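Local coordinates for cell division control protein 45 cdc45 putative (Entamoeba histolytica, PDB 6CC2) that probably acts in eukaryotic DNA replication as the Cdc45 component of the replicative helicase complex with MCM2-7 and GINS, at residues Ile361-Thr366 / Phe397-Glu402; Lys405-Thr410 / Ile439-Pro444; Lys463-Phe468 / Ser487-Lys492; Phe480-Tyr485 / Thr522-Glu527. All blocks are in the same frame, centred on the assembly; numbering follows the deposited sequence.

In the fold
The four contacts follow one another in the C-terminal part of the chain. Interaction 1 closes a loop of 30 residues that includes helix 374-385, and it joins helix 354-364 to helix 393-417. Interaction 2 follows in series and starts further along that same long helix. Its loop holds strands 419-423 and 427-432, and it ties the helix to the end of helix 435-441. Interactions 3 and 4 cross: 480-485 lies between the segments of interaction 3, and 522-527 lies beyond 487-492. Interaction 4 pairs two strands of the C-terminal mixed sheet; interaction 3 joins loops at the ends of its strands. They meet where F468 pairs with Y485. K442 packs on V481, which sets the turn after helix 435-441 against this sheet.

Interaction 1: residues Ile361-Thr366 / Phe397-Glu402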
loop_
_atom_site.group_PDB
_atom_site.type_symbol
_atom_site.label_atom_id
_atom_site.label_comp_id
_atom_site.label_asym_id
_atom_site.label_seq_id
_atom_site.Cartn_x
_atom_site.Cartn_y
_atom_site.Cartn_z
ATOM N N ILE A 361 3.848 -9.025 -0.213
ATOM C CA ILE A 361 3.588 -8.575 -1.582
ATOM C C ILE A 361 3.882 -7.089 -1.714
ATOM O O ILE A 361 4.453 -6.645 -2.725
ATOM C CB ILE A 361 2.138 -8.913 -1.982
ATOM C CG1 ILE A 361 1.917 -10.428 -1.898
ATOM C CG2 ILE A 361 1.819 -8.391 -3.393
ATOM C CD1 ILE A 361 0.454 -10.849 -1.924
ATOM N N GLY A 362 3.504 -6.292 -0.702
ATOM C CA GLY A 362 3.799 -4.872 -0.743
ATOM C C GLY A 362 5.290 -4.610 -0.865
ATOM O O GLY A 362 5.719 -3.711 -1.595
ATOM N N SER A 363 6.096 -5.423 -0.189
ATOM C CA SER A 363 7.539 -5.297 -0.307
ATOM C C SER A 363 8.031 -5.717 -1.683
ATOM O O SER A 363 8.890 -5.051 -2.271
ATOM C CB SER A 363 8.218 -6.126 0.791
ATOM O OG SER A 363 9.637 -6.043 0.694
ATOM N N ILE A 364 7.495 -6.814 -2.222
ATOM C CA ILE A 364 7.933 -7.254 -3.555
ATOM C C ILE A 364 7.698 -6.159 -4.597
ATOM O O ILE A 364 8.533 -5.939 -5.488
ATOM C CB ILE A 364 7.219 -8.561 -3.948
ATOM C CG1 ILE A 364 7.699 -9.727 -3.113
ATOM C CG2 ILE A 364 7.412 -8.856 -5.447
ATOM C CD1 ILE A 364 9.172 -9.984 -3.173
ATOM N N ILE A 365 6.565 -5.455 -4.526
ATOM C CA ILE A 365 6.253 -4.449 -5.538
ATOM C C ILE A 365 6.879 -3.089 -5.228
ATOM O O ILE A 365 6.640 -2.114 -5.953
ATOM C CB ILE A 365 4.727 -4.285 -5.728
ATOM C CG1 ILE A 365 4.069 -3.698 -4.491
ATOM C CG2 ILE A 365 4.099 -5.627 -6.097
ATOM C CD1 ILE A 365 2.629 -3.280 -4.738
ATOM N N THR A 366 7.665 -2.986 -4.162
ATOM C CA THR A 366 8.423 -1.771 -3.902
ATOM C C THR A 366 9.716 -1.817 -4.701
ATOM O O THR A 366 10.503 -2.746 -4.543
ATOM C CB THR A 366 8.718 -1.655 -2.409
ATOM O OG1 THR A 366 7.478 -1.616 -1.678
ATOM C CG2 THR A 366 9.527 -0.380 -2.116
ATOM N N PHE A 397 8.905 -11.895 2.818
ATOM C CA PHE A 397 9.174 -11.635 4.225
ATOM C C PHE A 397 10.586 -11.078 4.398
ATOM O O PHE A 397 10.802 -10.095 5.117
ATOM C CB PHE A 397 9.030 -12.906 5.063
ATOM C CG PHE A 397 7.650 -13.518 5.061
ATOM C CD1 PHE A 397 6.516 -12.763 4.817
ATOM C CD2 PHE A 397 7.497 -14.879 5.315
ATOM C CE1 PHE A 397 5.262 -13.361 4.808
ATOM C CE2 PHE A 397 6.252 -15.472 5.318
ATOM C CZ PHE A 397 5.125 -14.708 5.076
ATOM N N ALA A 398 11.563 -11.690 3.716
ATOM C CA ALA A 398 12.951 -11.251 3.884
ATOM C C ALA A 398 13.150 -9.833 3.372
ATOM O O ALA A 398 13.850 -9.025 4.012
ATOM C CB ALA A 398 13.899 -12.207 3.162
ATOM N N LYS A 399 12.561 -9.513 2.211
ATOM C CA LYS A 399 12.714 -8.170 1.665
ATOM C C LYS A 399 12.083 -7.137 2.595
ATOM O O LYS A 399 12.670 -6.069 2.849
ATOM C CB LYS A 399 12.088 -8.078 0.278
ATOM C CG LYS A 399 12.343 -6.750 -0.425
ATOM C CD LYS A 399 11.731 -6.738 -1.849
ATOM C CE LYS A 399 11.979 -5.400 -2.541
ATOM N NZ LYS A 399 11.377 -5.367 -3.915
ATOM N N CYS A 400 10.895 -7.448 3.122
ATOM C CA CYS A 400 10.224 -6.540 4.042
ATOM C C CYS A 400 11.046 -6.338 5.310
ATOM O O CYS A 400 11.179 -5.220 5.807
ATOM C CB CYS A 400 8.827 -7.109 4.370
ATOM S SG CYS A 400 7.819 -6.041 5.354
ATOM N N ILE A 401 11.564 -7.427 5.871
ATOM C CA ILE A 401 12.342 -7.343 7.097
ATOM C C ILE A 401 13.604 -6.516 6.877
ATOM O O ILE A 401 13.925 -5.616 7.657
ATOM C CB ILE A 401 12.675 -8.754 7.609
ATOM C CG1 ILE A 401 11.422 -9.373 8.255
ATOM C CG2 ILE A 401 13.837 -8.711 8.584
ATOM C CD1 ILE A 401 11.556 -10.858 8.553
ATOM N N GLU A 402 14.338 -6.814 5.810
ATOM C CA GLU A 402 15.566 -6.086 5.533
ATOM C C GLU A 402 15.299 -4.596 5.313
ATOM O O GLU A 402 16.028 -3.748 5.850
ATOM C CB GLU A 402 16.269 -6.682 4.311
ATOM C CG GLU A 402 17.580 -5.991 3.969
ATOM C CD GLU A 402 18.288 -6.627 2.792
ATOM O OE1 GLU A 402 17.741 -7.591 2.217
ATOM O OE2 GLU A 402 19.395 -6.164 2.441
#
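The carbonyl plane of T366 holds NZ of K399, which approaches O at a C=O...N angle of 158°. This bond, from K399 NZ to T366 O, is 2.8 Å long. Two weak bonds add to it: K399 NZ also gives to S363 O at 3.0 Å and to I364 O at 3.3 Å. Three backbone oxygens therefore gather round one ammonium group, two from the last turn of helix 354-364 and one, T366 O, from the turn after it. Q372 OE1 outside the segments is a further weak acceptor.

The K399 chain gets there fully extended. CG stands anti to the backbone N (chi1 -174°), and the rest runs straight across the end of the neighbouring helix. On the way it passes S363, whose OG lies 3.0 Å from K399 CG. This is a tight touch without a bond. S363 OG is also near C400 N, but the angle is too poor for a hydrogen bond. Beside it, S363 CB meets C400 CB at 3.8 Å. These small side chains let the two backbones come close, with the CA atoms of S363 and C400 5.3 Å apart. The CD1 of I364 adds a looser apolar touch on K399 CD.

T366 is held from its own side too: its OG1 donates to G362 O at 2.7 Å, and its N bonds to S363 O. The helix end would favour the positive charge placed there. The arrangement is a close helix-helix contact at small residues, in which a lysine from one helix donates to carbonyl oxygens at the C-terminal end of the other.

Interaction 2: residues Lys405-Thr410 / Ile439-Pro444; sequences KNLVET and IRFKTP
The carbonyl oxygen of N406 is gripped twice by T410, one turn further along the helix. T410 N and T410 OG1 reach it from opposite faces of its plane, OG1 at 3.0 Å from N406 O. The hydroxyl is thus tied to its own helix, and it also faces the other segment. There it lies 3.3 Å from CE2 of F441. The T410 methyl CG2 meets the same CE2 at 3.6 Å. The threonine and the phenylalanine reach toward each other tip to tip.

N406 comes at the ring from the preceding turn. Its side chain was deposited in two conformers. In the one given, CG is anti to the backbone N (chi1 -176°), and ND2 ends 3.5 Å from F441 CZ. L407 CD2 adds an apolar contact at 4.0 Å from F441 CE1.

F441 sits near the end of helix 435-441, where the chain turns toward helix 444-462 with T443 as its N-cap. Its ring reaches helix 393-417 and also touches K446 and L450 of helix 444-462, so it packs among three helices of the C-terminal region.

R440 runs past N406 and T410 in the opposite sense, its chain bent at chi3. In the same N406 conformer OD1 lies implausibly near R440 NH2, so that approach is doubtful. R440 NH2 stands 4.3 Å from E409 OE2, opposite charges beyond salt-bridge range.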
loop_
_atom_site.group_PDB
_atom_site.type_symbol
_atom_site.label_atom_id
_atom_site.label_comp_id
_atom_site.label_asym_id
_atom_site.label_seq_id
_atom_site.Cartn_x
_atom_site.Cartn_y
_atom_site.Cartn_z
ATOM N N LYS A 405 14.428 -2.879 8.633
ATOM C CA LYS A 405 15.587 -2.719 9.506
ATOM C C LYS A 405 16.453 -1.548 9.051
ATOM O O LYS A 405 16.943 -0.772 9.875
ATOM C CB LYS A 405 16.391 -4.012 9.546
ATOM C CG LYS A 405 15.668 -5.108 10.340
ATOM C CD LYS A 405 16.318 -6.476 10.179
ATOM C CE LYS A 405 17.590 -6.592 10.953
ATOM N NZ LYS A 405 18.062 -8.008 10.968
ATOM N N ASN A 406 16.642 -1.409 7.737
ATOM C CA ASN A 406 17.456 -0.320 7.212
ATOM C C ASN A 406 16.773 1.030 7.407
ATOM O O ASN A 406 17.422 2.013 7.806
ATOM C CB ASN A 406 17.741 -0.565 5.730
ATOM C CG ASN A 406 18.658 0.474 5.139
ATOM O OD1 ASN A 406 19.490 1.054 5.836
ATOM N ND2 ASN A 406 18.509 0.720 3.841
ATOM N N LEU A 407 15.475 1.100 7.116
ATOM C CA LEU A 407 14.758 2.373 7.181
ATOM C C LEU A 407 14.628 2.871 8.617
ATOM O O LEU A 407 14.866 4.054 8.894
ATOM C CB LEU A 407 13.384 2.222 6.541
ATOM C CG LEU A 407 13.408 1.996 5.041
ATOM C CD1 LEU A 407 12.033 1.559 4.555
ATOM C CD2 LEU A 407 13.870 3.273 4.332
ATOM N N VAL A 408 14.247 1.986 9.546
ATOM C CA VAL A 408 14.085 2.397 10.943
ATOM C C VAL A 408 15.414 2.872 11.512
ATOM O O VAL A 408 15.497 3.928 12.156
ATOM C CB VAL A 408 13.483 1.247 11.773
ATOM C CG1 VAL A 408 13.631 1.546 13.283
ATOM C CG2 VAL A 408 12.048 1.043 11.416
ATOM N N GLU A 409 16.485 2.116 11.257
ATOM C CA GLU A 409 17.796 2.512 11.766
ATOM C C GLU A 409 18.191 3.896 11.255
ATOM O O GLU A 409 18.581 4.779 12.034
ATOM C CB GLU A 409 18.843 1.473 11.369
ATOM C CG GLU A 409 20.269 1.834 11.798
ATOM C CD GLU A 409 21.283 0.783 11.389
ATOM O OE1 GLU A 409 21.668 -0.035 12.250
ATOM O OE2 GLU A 409 21.682 0.772 10.204
ATOM N N THR A 410 18.130 4.099 9.929
ATOM C CA THR A 410 18.480 5.406 9.381
ATOM C C THR A 410 17.506 6.474 9.867
ATOM O O THR A 410 17.917 7.586 10.235
ATOM C CB THR A 410 18.460 5.336 7.848
ATOM O OG1 THR A 410 19.345 4.310 7.390
ATOM C CG2 THR A 410 18.873 6.674 7.225
ATOM N N ILE A 439 25.332 8.397 0.799
ATOM C CA ILE A 439 25.709 7.444 -0.239
ATOM C C ILE A 439 24.706 6.302 -0.281
ATOM O O ILE A 439 24.441 5.745 -1.347
ATOM C CB ILE A 439 27.153 6.949 -0.002
ATOM C CG1 ILE A 439 27.843 6.649 -1.330
ATOM C CG2 ILE A 439 27.161 5.715 0.876
ATOM C CD1 ILE A 439 28.291 7.901 -2.073
ATOM N N ARG A 440 24.095 5.969 0.861
ATOM C CA ARG A 440 23.153 4.856 0.923
ATOM C C ARG A 440 21.758 5.194 0.404
ATOM O O ARG A 440 21.024 4.284 -0.001
ATOM C CB ARG A 440 23.029 4.364 2.363
ATOM C CG ARG A 440 24.305 3.718 2.908
ATOM C CD ARG A 440 24.197 3.509 4.412
ATOM N NE ARG A 440 22.916 2.915 4.776
ATOM C CZ ARG A 440 22.441 2.855 6.015
ATOM N NH1 ARG A 440 23.142 3.354 7.024
ATOM N NH2 ARG A 440 21.258 2.296 6.242
ATOM N N PHE A 441 21.373 6.465 0.402
ATOM C CA PHE A 441 20.015 6.842 0.030
ATOM C C PHE A 441 19.953 7.874 -1.090
ATOM O O PHE A 441 18.891 8.451 -1.325
ATOM C CB PHE A 441 19.260 7.356 1.261
ATOM C CG PHE A 441 18.873 6.275 2.205
ATOM C CD1 PHE A 441 17.684 5.570 2.023
ATOM C CD2 PHE A 441 19.712 5.918 3.263
ATOM C CE1 PHE A 441 17.335 4.537 2.880
ATOM C CE2 PHE A 441 19.354 4.894 4.125
ATOM C CZ PHE A 441 18.171 4.207 3.930
ATOM N N LYS A 442 21.052 8.078 -1.822
ATOM C CA LYS A 442 21.051 9.079 -2.882
ATOM C C LYS A 442 20.318 8.631 -4.140
ATOM O O LYS A 442 20.022 9.472 -4.993
ATOM C CB LYS A 442 22.494 9.433 -3.271
ATOM C CG LYS A 442 23.338 8.250 -3.746
ATOM C CD LYS A 442 24.634 8.728 -4.381
ATOM C CE LYS A 442 25.493 7.570 -4.860
ATOM N NZ LYS A 442 26.674 8.054 -5.641
ATOM N N THR A 443 20.046 7.347 -4.294
ATOM C CA THR A 443 19.297 6.924 -5.481
ATOM C C THR A 443 17.810 7.173 -5.270
ATOM O O THR A 443 17.303 7.006 -4.158
ATOM C CB THR A 443 19.524 5.442 -5.778
ATOM O OG1 THR A 443 18.957 4.659 -4.720
ATOM C CG2 THR A 443 21.004 5.134 -5.928
ATOM N N PRO A 444 17.073 7.555 -6.316
ATOM C CA PRO A 444 15.657 7.875 -6.105
ATOM C C PRO A 444 14.851 6.740 -5.476
ATOM O O PRO A 444 14.040 7.011 -4.589
ATOM C CB PRO A 444 15.159 8.202 -7.524
ATOM C CG PRO A 444 16.394 8.757 -8.209
ATOM C CD PRO A 444 17.533 7.908 -7.680
#

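Interaction 3: residues Lys463-Phe468 / Ser487-Lys492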
loop_
_atom_site.group_PDB
_atom_site.type_symbol
_atom_site.label_atom_id
_atom_site.label_comp_id
_atom_site.label_asym_id
_atom_site.label_seq_id
_atom_site.Cartn_x
_atom_site.Cartn_y
_atom_site.Cartn_z
ATOM N N LYS A 463 2.314 13.938 16.254
ATOM C CA LYS A 463 0.863 13.860 16.181
ATOM C C LYS A 463 0.333 14.923 15.214
ATOM O O LYS A 463 -0.595 15.673 15.510
ATOM C CB LYS A 463 0.214 14.006 17.561
ATOM C CG LYS A 463 0.631 12.969 18.567
ATOM C CD LYS A 463 0.377 11.563 18.089
ATOM C CE LYS A 463 0.679 10.535 19.176
ATOM N NZ LYS A 463 -0.373 10.511 20.233
ATOM N N LYS A 464 0.961 14.992 14.043
ATOM C CA LYS A 464 0.619 15.980 13.032
ATOM C C LYS A 464 1.059 15.415 11.687
ATOM O O LYS A 464 2.265 15.324 11.446
ATOM C CB LYS A 464 1.319 17.305 13.319
ATOM C CG LYS A 464 1.209 18.360 12.205
ATOM C CD LYS A 464 -0.204 18.809 11.941
ATOM C CE LYS A 464 -0.220 20.034 11.031
ATOM N NZ LYS A 464 -1.594 20.428 10.612
ATOM N N TRP A 465 0.107 15.048 10.827
ATOM C CA TRP A 465 0.423 14.441 9.541
ATOM C C TRP A 465 0.635 15.509 8.478
ATOM O O TRP A 465 -0.202 16.401 8.308
ATOM C CB TRP A 465 -0.692 13.469 9.120
ATOM C CG TRP A 465 -0.625 12.252 9.948
ATOM C CD1 TRP A 465 -1.094 12.085 11.216
ATOM C CD2 TRP A 465 0.021 11.021 9.591
ATOM N NE1 TRP A 465 -0.783 10.815 11.670
ATOM C CE2 TRP A 465 -0.091 10.153 10.692
ATOM C CE3 TRP A 465 0.713 10.596 8.460
ATOM C CZ2 TRP A 465 0.417 8.862 10.674
ATOM C CZ3 TRP A 465 1.231 9.310 8.450
ATOM C CH2 TRP A 465 1.086 8.471 9.559
ATOM N N LEU A 466 1.766 15.429 7.803
ATOM C CA LEU A 466 2.158 16.337 6.744
ATOM C C LEU A 466 2.827 15.554 5.633
ATOM O O LEU A 466 3.418 14.496 5.878
ATOM C CB LEU A 466 3.139 17.406 7.258
ATOM C CG LEU A 466 2.538 18.416 8.212
ATOM C CD1 LEU A 466 3.656 19.207 8.839
ATOM C CD2 LEU A 466 1.551 19.347 7.465
ATOM N N PRO A 467 2.781 16.068 4.406
ATOM C CA PRO A 467 3.662 15.544 3.362
ATOM C C PRO A 467 5.103 15.866 3.713
ATOM O O PRO A 467 5.387 16.710 4.573
ATOM C CB PRO A 467 3.177 16.258 2.095
ATOM C CG PRO A 467 2.563 17.513 2.569
ATOM C CD PRO A 467 2.016 17.242 3.960
ATOM N N PHE A 468 6.017 15.119 3.105
ATOM C CA PHE A 468 7.422 15.135 3.492
ATOM C C PHE A 468 8.303 15.352 2.266
ATOM O O PHE A 468 8.132 14.674 1.246
ATOM C CB PHE A 468 7.808 13.818 4.185
ATOM C CG PHE A 468 9.049 13.911 5.005
ATOM C CD1 PHE A 468 10.304 13.791 4.419
ATOM C CD2 PHE A 468 8.976 14.083 6.375
ATOM C CE1 PHE A 468 11.442 13.886 5.186
ATOM C CE2 PHE A 468 10.107 14.160 7.156
ATOM C CZ PHE A 468 11.353 14.087 6.560
ATOM N N SER A 487 1.565 10.916 2.144
ATOM C CA SER A 487 0.922 9.657 2.583
ATOM C C SER A 487 -0.589 9.707 2.382
ATOM O O SER A 487 -1.176 10.785 2.220
ATOM C CB SER A 487 1.241 9.400 4.045
ATOM O OG SER A 487 0.456 10.214 4.885
ATOM N N PRO A 488 -1.262 8.550 2.420
ATOM C CA PRO A 488 -2.718 8.552 2.229
ATOM C C PRO A 488 -3.470 9.376 3.259
ATOM O O PRO A 488 -4.588 9.831 2.980
ATOM C CB PRO A 488 -3.097 7.058 2.314
ATOM C CG PRO A 488 -1.847 6.349 1.825
ATOM C CD PRO A 488 -0.690 7.182 2.370
ATOM N N ILE A 489 -2.915 9.561 4.449
ATOM C CA ILE A 489 -3.569 10.400 5.443
ATOM C C ILE A 489 -3.706 11.836 4.956
ATOM O O ILE A 489 -4.633 12.545 5.365
ATOM C CB ILE A 489 -2.788 10.320 6.768
ATOM C CG1 ILE A 489 -2.872 8.899 7.361
ATOM C CG2 ILE A 489 -3.335 11.338 7.774
ATOM C CD1 ILE A 489 -4.243 8.461 7.762
ATOM N N SER A 490 -2.809 12.284 4.074
ATOM C CA SER A 490 -2.821 13.654 3.574
ATOM C C SER A 490 -3.483 13.785 2.202
ATOM O O SER A 490 -3.259 14.787 1.509
ATOM C CB SER A 490 -1.393 14.203 3.496
ATOM O OG SER A 490 -0.681 14.012 4.704
ATOM N N VAL A 491 -4.310 12.811 1.804
ATOM C CA VAL A 491 -4.830 12.800 0.431
ATOM C C VAL A 491 -5.652 14.053 0.142
ATOM O O VAL A 491 -5.725 14.498 -1.005
ATOM C CB VAL A 491 -5.647 11.516 0.190
ATOM C CG1 VAL A 491 -6.857 11.462 1.107
ATOM C CG2 VAL A 491 -6.084 11.387 -1.286
ATOM N N LYS A 492 -6.293 14.629 1.159
ATOM C CA LYS A 492 -7.165 15.774 0.922
ATOM C C LYS A 492 -6.390 16.978 0.395
ATOM O O LYS A 492 -6.978 17.852 -0.253
ATOM C CB LYS A 492 -7.901 16.172 2.209
ATOM C CG LYS A 492 -9.107 15.324 2.531
ATOM C CD LYS A 492 -9.922 15.915 3.680
ATOM C CE LYS A 492 -10.637 17.196 3.264
ATOM N NZ LYS A 492 -11.515 17.739 4.352
HETATM O O HOH W 1 -1.640 16.067 5.986
HETATM O O HOH W 2 1.698 12.642 4.474
#
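This is a loop-to-loop contact, part apolar and part bridged by water. Segment 463-468 leads from helix 444-462 into strand 468-474. Segment 487-492, mostly a 3-10 turn, leads from strand 479-485 toward helix 494-508.

The apolar part is W465 with I489. The isoleucine lies over one face of the indole. Its CG1 stands 4.2 Å from the centroid of the six-membered ring and 12° off the normal, a CH-pi contact. Its CG2 is nearer the rim, 3.6 Å from W465 CG. S487 OG also comes close, 3.6 Å from W465 CE3, though obliquely.

The polar part runs through S490 OG, which is bonded to two waters. One of them, 2.6 Å from S490 OG, donates to W465 O. The other, 2.8 Å from S490 OG, accepts from S487 N and gives a weak bond to L466 O. Backbone polar groups of both loops are satisfied this way without any direct hydrogen bond between the segments. S490 N in turn bonds to S487 O at 2.9 Å, which holds the 487-490 turn together.

The arrangement is a water-bridged junction of the two loops flanking the open end of a beta hairpin, strands 468-474 and 479-485.

Interaction 4: residues Phe480-Tyr485 / Thr522-Glu527. With EDO (1,2-ethanediol), chain D; EDO (1,2-ethanediol), chain G.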
loop_
_atom_site.group_PDB
_atom_site.type_symbol
_atom_site.label_atom_id
_atom_site.label_comp_id
_atom_site.label_asym_id
_atom_site.label_seq_id
_atom_site.Cartn_x
_atom_site.Cartn_y
_atom_site.Cartn_z
ATOM N N PHE A 480 21.634 17.604 -4.822
ATOM C CA PHE A 480 20.693 16.950 -3.914
ATOM C C PHE A 480 19.606 16.292 -4.747
ATOM O O PHE A 480 19.021 16.933 -5.633
ATOM C CB PHE A 480 20.042 17.927 -2.936
ATOM C CG PHE A 480 20.953 18.361 -1.803
ATOM C CD1 PHE A 480 21.054 17.591 -0.665
ATOM C CD2 PHE A 480 21.707 19.525 -1.899
ATOM C CE1 PHE A 480 21.887 17.966 0.357
ATOM C CE2 PHE A 480 22.547 19.905 -0.870
ATOM C CZ PHE A 480 22.634 19.133 0.257
ATOM N N VAL A 481 19.341 15.014 -4.466
ATOM C CA VAL A 481 18.123 14.381 -4.927
ATOM C C VAL A 481 17.002 14.852 -4.017
ATOM O O VAL A 481 17.154 14.829 -2.798
ATOM C CB VAL A 481 18.258 12.852 -4.906
ATOM C CG1 VAL A 481 16.996 12.197 -5.421
ATOM C CG2 VAL A 481 19.437 12.442 -5.765
ATOM N N ILE A 482 15.903 15.329 -4.605
ATOM C CA ILE A 482 14.772 15.853 -3.851
ATOM C C ILE A 482 13.572 14.942 -4.092
ATOM O O ILE A 482 13.147 14.755 -5.245
ATOM C CB ILE A 482 14.407 17.292 -4.268
ATOM C CG1 ILE A 482 15.633 18.181 -4.347
ATOM C CG2 ILE A 482 13.356 17.854 -3.291
ATOM C CD1 ILE A 482 16.283 18.413 -3.051
ATOM N N VAL A 483 13.022 14.382 -3.024
ATOM C CA VAL A 483 11.828 13.555 -3.112
ATOM C C VAL A 483 10.720 14.229 -2.314
ATOM O O VAL A 483 10.941 14.667 -1.176
ATOM C CB VAL A 483 12.094 12.136 -2.578
ATOM C CG1 VAL A 483 10.769 11.374 -2.457
ATOM C CG2 VAL A 483 13.063 11.410 -3.487
ATOM N N GLY A 484 9.531 14.301 -2.899
ATOM C CA GLY A 484 8.341 14.730 -2.195
ATOM C C GLY A 484 7.358 13.575 -2.126
ATOM O O GLY A 484 7.067 12.942 -3.137
ATOM N N TYR A 485 6.859 13.313 -0.912
ATOM C CA TYR A 485 5.970 12.188 -0.686
ATOM C C TYR A 485 4.771 12.615 0.144
ATOM O O TYR A 485 4.914 13.317 1.146
ATOM C CB TYR A 485 6.684 11.032 0.041
ATOM C CG TYR A 485 5.735 9.909 0.420
ATOM C CD1 TYR A 485 5.302 9.001 -0.518
ATOM C CD2 TYR A 485 5.258 9.792 1.721
ATOM C CE1 TYR A 485 4.404 7.974 -0.174
ATOM C CE2 TYR A 485 4.382 8.768 2.066
ATOM C CZ TYR A 485 3.963 7.883 1.117
ATOM O OH TYR A 485 3.092 6.873 1.443
ATOM N N THR A 522 12.909 15.209 -8.004
ATOM C CA THR A 522 13.660 16.176 -8.799
ATOM C C THR A 522 15.084 16.191 -8.258
ATOM O O THR A 522 15.466 15.354 -7.438
ATOM C CB THR A 522 12.985 17.561 -8.790
ATOM O OG1 THR A 522 13.702 18.439 -9.687
ATOM C CG2 THR A 522 12.966 18.176 -7.413
ATOM N N GLU A 523 15.890 17.143 -8.720
ATOM C CA GLU A 523 17.300 17.202 -8.351
ATOM C C GLU A 523 17.765 18.640 -8.505
ATOM O O GLU A 523 17.375 19.321 -9.445
ATOM C CB GLU A 523 18.111 16.265 -9.249
ATOM C CG GLU A 523 19.561 16.094 -8.859
ATOM C CD GLU A 523 20.245 15.002 -9.667
ATOM O OE1 GLU A 523 19.870 14.810 -10.843
ATOM O OE2 GLU A 523 21.145 14.324 -9.122
ATOM N N ILE A 524 18.594 19.094 -7.567
ATOM C CA ILE A 524 19.122 20.445 -7.602
ATOM C C ILE A 524 20.635 20.397 -7.490
ATOM O O ILE A 524 21.216 19.435 -6.979
ATOM C CB ILE A 524 18.537 21.318 -6.468
ATOM C CG1 ILE A 524 18.984 20.772 -5.096
ATOM C CG2 ILE A 524 17.027 21.341 -6.533
ATOM C CD1 ILE A 524 18.612 21.681 -3.944
ATOM N N HIS A 525 21.284 21.474 -7.957
ATOM C CA HIS A 525 22.699 21.658 -7.674
ATOM C C HIS A 525 22.887 21.837 -6.166
ATOM O O HIS A 525 22.093 22.516 -5.507
ATOM C CB HIS A 525 23.253 22.870 -8.400
ATOM C CG HIS A 525 23.223 22.740 -9.893
ATOM N ND1 HIS A 525 24.013 21.840 -10.576
ATOM C CD2 HIS A 525 22.496 23.392 -10.829
ATOM C CE1 HIS A 525 23.766 21.937 -11.873
ATOM N NE2 HIS A 525 22.849 22.871 -12.051
ATOM N N ARG A 526 23.931 21.218 -5.623
ATOM C CA ARG A 526 24.135 21.263 -4.176
ATOM C C ARG A 526 24.143 22.695 -3.671
ATOM O O ARG A 526 23.530 22.993 -2.642
ATOM C CB ARG A 526 25.440 20.546 -3.784
ATOM C CG ARG A 526 26.136 21.139 -2.533
ATOM C CD ARG A 526 26.467 20.129 -1.430
ATOM N NE ARG A 526 27.696 19.404 -1.680
ATOM C CZ ARG A 526 28.514 18.937 -0.727
ATOM N NH1 ARG A 526 28.244 19.122 0.555
ATOM N NH2 ARG A 526 29.600 18.286 -1.079
ATOM N N GLU A 527 24.850 23.583 -4.365
ATOM C CA GLU A 527 24.992 24.951 -3.895
ATOM C C GLU A 527 23.666 25.696 -3.827
ATOM O O GLU A 527 23.614 26.773 -3.219
ATOM C CB GLU A 527 25.969 25.703 -4.797
ATOM C CG GLU A 527 25.613 25.712 -6.271
ATOM C CD GLU A 527 26.333 24.621 -7.053
ATOM O OE1 GLU A 527 26.318 23.433 -6.622
ATOM O OE2 GLU A 527 26.927 24.955 -8.104
HETATM C C1 EDO D . 18.758 24.594 -8.939
HETATM O O1 EDO D . 19.741 23.572 -8.949
HETATM C C2 EDO D . 17.921 24.387 -7.703
HETATM O O2 EDO D . 17.157 25.478 -7.463
HETATM C C1 EDO G . 20.828 20.183 -11.596
HETATM O O1 EDO G . 19.398 20.192 -11.667
HETATM C C2 EDO G . 21.336 18.753 -11.517
HETATM O O2 EDO G . 20.856 18.002 -12.634
#
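F480 and I482 pair with I524 and T522 as neighbouring antiparallel strands of the C-terminal mixed sheet. The strands twist against each other, with 145° between their directions.

Four backbone hydrogen bonds join them. F480 and I524 exchange one pair and I482 and T522 another, in hydrogen-bonded pairs. V481 and E523 form the non-hydrogen-bonded pair between. The bond from I482 N to T522 O is nearly straight at 171° about the hydrogen, yet the donor stands 43° out of the carbonyl plane. E523 CA adds a CA-H...O contact of 3.2 Å to F480 O.

The apolar contacts lie on the face of F480, I482, T522 and I524. F480 CB meets I524 CG1 at 3.7 Å. I482 CB meets T522 CG2 at 3.6 Å, the two side chains lying side by side. Y532 of helix 529-537 packs on I482 and I524. The F480 ring turns its edge to R526 O, 3.7 Å from CE2.

The polar ends are held outside the pair. T522 OG1 bonds to S511 O. E523 OE1 forms a salt bridge with K477, and OE2 bonds to T479.

Two ethanediol molecules, probably from the crystallisation liquor, sit against strand 519-525. That of chain D takes a bond from H525 N through its O1, at 2.8 Å. That of chain G gives one to E523 O, and its C1 lies over the centre of the H525 ring, 3.3 Å above the plane.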